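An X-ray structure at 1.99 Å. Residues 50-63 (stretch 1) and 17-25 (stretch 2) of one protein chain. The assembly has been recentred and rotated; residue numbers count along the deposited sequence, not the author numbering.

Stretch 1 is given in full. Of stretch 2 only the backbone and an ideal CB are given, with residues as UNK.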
# COMPACT_ATOMS: atom_id res chain seq x y z
N LYS A 50 -9.94 -13.74 11.54
CA LYS A 50 -10.18 -13.37 12.93
C LYS A 50 -8.94 -13.49 13.82
O LYS A 50 -9.02 -13.22 15.00
CB LYS A 50 -11.31 -14.22 13.53
CG LYS A 50 -12.69 -13.96 12.90
CD LYS A 50 -13.13 -12.52 13.10
CE LYS A 50 -14.49 -12.21 12.46
NZ LYS A 50 -14.55 -10.78 12.02
N ARG A 51 -7.81 -13.91 13.26
CA ARG A 51 -6.55 -13.92 13.99
C ARG A 51 -5.62 -12.87 13.41
O ARG A 51 -5.75 -12.49 12.27
CB ARG A 51 -5.87 -15.30 13.90
CG ARG A 51 -6.69 -16.46 14.45
CD ARG A 51 -6.89 -16.46 15.98
NE ARG A 51 -7.63 -17.67 16.34
CZ ARG A 51 -8.95 -17.74 16.50
NH1 ARG A 51 -9.72 -16.66 16.45
NH2 ARG A 51 -9.50 -18.92 16.76
N SER A 52 -4.69 -12.39 14.20
CA SER A 52 -3.73 -11.39 13.74
C SER A 52 -2.66 -12.03 12.86
O SER A 52 -2.50 -13.25 12.84
CB SER A 52 -3.08 -10.71 14.94
OG SER A 52 -2.19 -11.60 15.60
N ASN A 53 -1.90 -11.21 12.16
CA ASN A 53 -0.87 -11.70 11.28
C ASN A 53 0.11 -12.58 12.04
O ASN A 53 0.48 -13.67 11.58
CB ASN A 53 -0.17 -10.53 10.58
CG ASN A 53 0.80 -10.99 9.54
OD1 ASN A 53 1.85 -11.52 9.88
ND2 ASN A 53 0.44 -10.82 8.27
N THR A 54 0.51 -12.15 13.24
CA THR A 54 1.51 -12.89 13.99
C THR A 54 0.95 -14.22 14.46
O THR A 54 1.64 -15.22 14.41
CB THR A 54 2.05 -12.01 15.15
OG1 THR A 54 2.79 -10.92 14.57
CG2 THR A 54 3.10 -12.76 15.95
N GLN A 55 -0.32 -14.24 14.86
CA GLN A 55 -0.99 -15.48 15.18
C GLN A 55 -1.07 -16.43 13.98
O GLN A 55 -0.88 -17.63 14.15
CB GLN A 55 -2.38 -15.24 15.74
CG GLN A 55 -2.38 -14.60 17.11
CD GLN A 55 -3.77 -14.21 17.57
OE1 GLN A 55 -4.61 -13.83 16.77
NE2 GLN A 55 -4.00 -14.30 18.89
N ARG A 56 -1.35 -15.89 12.79
CA ARG A 56 -1.27 -16.69 11.58
C ARG A 56 0.10 -17.34 11.35
O ARG A 56 0.15 -18.47 10.88
CB ARG A 56 -1.61 -15.86 10.34
CG ARG A 56 -3.04 -15.40 10.26
CD ARG A 56 -3.31 -14.59 8.97
NE ARG A 56 -4.30 -13.60 9.29
CZ ARG A 56 -4.19 -12.29 9.16
NH1 ARG A 56 -3.12 -11.71 8.61
NH2 ARG A 56 -5.20 -11.54 9.59
N GLN A 57 1.19 -16.65 11.66
CA GLN A 57 2.53 -17.22 11.50
C GLN A 57 2.74 -18.39 12.47
O GLN A 57 3.34 -19.41 12.11
CB GLN A 57 3.62 -16.15 11.71
CG GLN A 57 3.50 -14.90 10.83
CD GLN A 57 3.27 -15.21 9.37
OE1 GLN A 57 3.87 -16.14 8.84
NE2 GLN A 57 2.42 -14.44 8.71
N GLN A 58 2.21 -18.26 13.68
CA GLN A 58 2.24 -19.34 14.67
C GLN A 58 1.40 -20.53 14.21
O GLN A 58 1.82 -21.68 14.35
CB GLN A 58 1.74 -18.84 16.02
CG GLN A 58 2.59 -17.74 16.63
CD GLN A 58 1.99 -17.20 17.93
OE1 GLN A 58 1.42 -16.10 17.96
NE2 GLN A 58 2.12 -17.95 19.00
N ILE A 59 0.23 -20.24 13.66
CA ILE A 59 -0.64 -21.27 13.09
C ILE A 59 0.08 -22.01 11.94
O ILE A 59 0.03 -23.24 11.87
CB ILE A 59 -1.97 -20.66 12.62
CG1 ILE A 59 -2.81 -20.22 13.83
CG2 ILE A 59 -2.77 -21.67 11.83
CD1 ILE A 59 -3.97 -19.34 13.48
N ALA A 60 0.75 -21.28 11.08
CA ALA A 60 1.50 -21.89 9.97
C ALA A 60 2.57 -22.84 10.49
O ALA A 60 2.73 -23.96 9.97
CB ALA A 60 2.12 -20.81 9.07
N LYS A 61 3.29 -22.43 11.53
CA LYS A 61 4.34 -23.27 12.12
C LYS A 61 3.78 -24.54 12.75
O LYS A 61 4.32 -25.63 12.56
CB LYS A 61 5.14 -22.48 13.16
CG LYS A 61 6.39 -23.22 13.63
CD LYS A 61 7.38 -22.28 14.34
CE LYS A 61 8.04 -22.94 15.56
NZ LYS A 61 9.54 -22.81 15.53
N SER A 62 2.69 -24.39 13.49
CA SER A 62 2.00 -25.52 14.09
C SER A 62 1.45 -26.48 13.04
O SER A 62 1.51 -27.68 13.21
CB SER A 62 0.86 -25.06 15.01
OG SER A 62 0.08 -26.15 15.45
N PHE A 63 0.94 -25.93 11.94
CA PHE A 63 0.37 -26.71 10.86
C PHE A 63 1.45 -27.59 10.22
O PHE A 63 1.19 -28.75 9.92
CB PHE A 63 -0.26 -25.78 9.82
CG PHE A 63 -1.01 -26.49 8.73
CD1 PHE A 63 -0.35 -26.93 7.58
CD2 PHE A 63 -2.38 -26.67 8.82
CE1 PHE A 63 -1.05 -27.57 6.55
CE2 PHE A 63 -3.09 -27.30 7.80
CZ PHE A 63 -2.43 -27.75 6.67
N UNK A 17 -6.53 -9.95 22.44
CA UNK A 17 -6.61 -11.28 21.79
C UNK A 17 -5.27 -12.01 21.86
O UNK A 17 -5.22 -13.24 21.94
CB UNK A 17 -7.04 -11.14 20.33
N UNK A 18 -4.18 -11.25 21.84
CA UNK A 18 -2.84 -11.84 21.87
C UNK A 18 -2.28 -11.93 23.29
O UNK A 18 -1.07 -12.06 23.48
CB UNK A 18 -1.89 -11.02 20.99
N UNK A 19 -3.16 -11.88 24.29
CA UNK A 19 -2.73 -11.99 25.69
C UNK A 19 -1.92 -13.27 25.91
O UNK A 19 -0.94 -13.27 26.66
CB UNK A 19 -3.94 -11.97 26.63
N UNK A 20 -2.34 -14.35 25.26
CA UNK A 20 -1.67 -15.65 25.34
C UNK A 20 -2.36 -16.66 24.42
O UNK A 20 -3.59 -16.85 24.52
CB UNK A 20 -1.66 -16.16 26.78
N UNK A 21 -1.61 -17.32 23.54
CA UNK A 21 -2.22 -17.99 22.39
C UNK A 21 -1.63 -19.36 22.04
O UNK A 21 -0.42 -19.50 21.82
CB UNK A 21 -2.10 -17.08 21.17
N UNK A 22 -2.50 -20.37 21.99
CA UNK A 22 -2.15 -21.71 21.52
C UNK A 22 -2.64 -21.84 20.07
O UNK A 22 -3.85 -21.89 19.84
CB UNK A 22 -2.76 -22.79 22.41
N UNK A 23 -1.73 -21.91 19.10
CA UNK A 23 -2.11 -22.04 17.68
C UNK A 23 -2.58 -23.43 17.21
O UNK A 23 -3.08 -23.54 16.09
CB UNK A 23 -0.91 -21.63 16.82
N UNK A 24 -2.38 -24.47 18.02
CA UNK A 24 -2.59 -25.84 17.58
C UNK A 24 -4.02 -26.16 17.15
O UNK A 24 -4.21 -26.76 16.11
CB UNK A 24 -2.18 -26.79 18.71
N UNK A 25 -5.03 -25.78 17.93
CA UNK A 25 -6.43 -26.01 17.51
C UNK A 25 -6.80 -25.34 16.20
O UNK A 25 -7.47 -25.95 15.39
CB UNK A 25 -7.38 -25.51 18.60

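Position 17 opens the stretch, and its CA-to-CB bond points toward stretch 1. The ideal CB lies 4.6 Å from Gln55 NE2, so a small or polar side chain would suit, and a longer one could also find room. The residue is Ser17. Its OG stays 4.2 Å from Gln55 NE2. The backbone comes nearer, with Ser17 O 3.5 Å from Gln55 NE2.

Position 18 points sideways. Its ideal CB is 4.4 Å from Gln55 NE2 and 5.4 Å from Ser52 OG. That gap is too wide for direct contact with the hydroxyl from a short side chain, but a water could fill it. Serine, threonine, asparagine or aspartate would all be reasonable. The residue is Ser18. One water bridges the stretches, 2.7 Å from Ser18 OG and 2.6 Å from Ser52 OG.

Positions 19 and 20 both point away, and no atom of stretch 1 lies within 5.5 Å of either ideal CB. Stretch 1 sets no demand here, and many side chains would do. They are Ser19 and His20, and neither touches stretch 1.

Position 21 turns back toward the helix. The ideal CB is 4.1 Å from Gln55 NE2 and 4.8 Å from Gln58 NE2. Beyond it lie the aliphatic part of Gln55, the end of Ile59 and the side chain of Arg51. A large side chain is called for: leucine, methionine or an aromatic. The residue is Phe21, with chi1 in t, and it has the largest covered area of either stretch. Gln55 packs over one face of the ring, with its CG 4.0 Å from the ring centroid in a CH-pi contact. Ile59 CD1 meets the ring edge, 4.2 Å from Phe21 CZ. Arg51 NE approaches obliquely, 3.8 Å from Phe21 CE1.

Position 22 points away from stretch 1, with nothing near its ideal CB. It precedes a turn into a helix, so a short acceptor such as serine, threonine, aspartate or asparagine would suit. It is Asn22, whose OD1 accepts from the backbone N of residue 24 at 3.1 Å, a capping bond.

Position 23 presses on the helix. Its ideal CB is 3.6 Å from Ile59 N and 4.3 Å from Ser62 CB. A compact apolar side chain fits best: alanine, valine or proline. Its phi of -77° allows proline, and Pro23 is found. Its CB lies 4.0 Å from Ile59 CG1, and its CG is 4.1 Å from Ser62 CB.

Position 24 points away overall, yet its ideal CB is 4.0 Å from Ser62 OG. A short acceptor could turn back to that hydroxyl; serine, asparagine or aspartate would serve. It is Asp24, with chi1 in m. Ser62 OG donates to Asp24 OD1 at 2.6 Å, the only direct hydrogen bond assigned between the stretches.

Position 25 points sideways, beyond contact. Its helical phi of -60° is compatible with proline among many others, and the residue is Pro25.

Stretch 2 (17-25) SSSHFNPDP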
# COMPACT_ATOMS: atom_id res chain seq x y z
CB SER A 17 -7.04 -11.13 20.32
OG SER A 17 -7.61 -12.33 19.84
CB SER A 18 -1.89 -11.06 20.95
OG SER A 18 -0.97 -11.94 20.31
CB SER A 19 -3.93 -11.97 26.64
OG SER A 19 -4.57 -13.23 26.71
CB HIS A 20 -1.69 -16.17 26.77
CG HIS A 20 -1.05 -17.51 26.92
ND1 HIS A 20 0.01 -17.91 26.14
CD2 HIS A 20 -1.33 -18.55 27.75
CE1 HIS A 20 0.36 -19.14 26.48
NE2 HIS A 20 -0.43 -19.54 27.46
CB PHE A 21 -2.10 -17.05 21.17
CG PHE A 21 -2.72 -17.59 19.93
CD1 PHE A 21 -4.09 -17.81 19.85
CD2 PHE A 21 -1.93 -17.91 18.83
CE1 PHE A 21 -4.65 -18.31 18.69
CE2 PHE A 21 -2.49 -18.42 17.69
CZ PHE A 21 -3.85 -18.62 17.62
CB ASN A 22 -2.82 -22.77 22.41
CG ASN A 22 -2.60 -24.21 21.92
OD1 ASN A 22 -1.75 -24.48 21.07
ND2 ASN A 22 -3.38 -25.15 22.48
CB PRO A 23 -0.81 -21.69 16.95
CG PRO A 23 0.23 -22.15 17.87
CD PRO A 23 -0.26 -21.85 19.25
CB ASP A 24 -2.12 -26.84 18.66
CG ASP A 24 -0.60 -26.88 18.83
OD1 ASP A 24 0.15 -26.28 18.01
OD2 ASP A 24 -0.06 -27.50 19.76
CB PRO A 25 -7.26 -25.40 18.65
CG PRO A 25 -6.33 -25.32 19.82
CD PRO A 25 -4.95 -25.16 19.27
O HOH W 1 -1.05 -10.86 17.85
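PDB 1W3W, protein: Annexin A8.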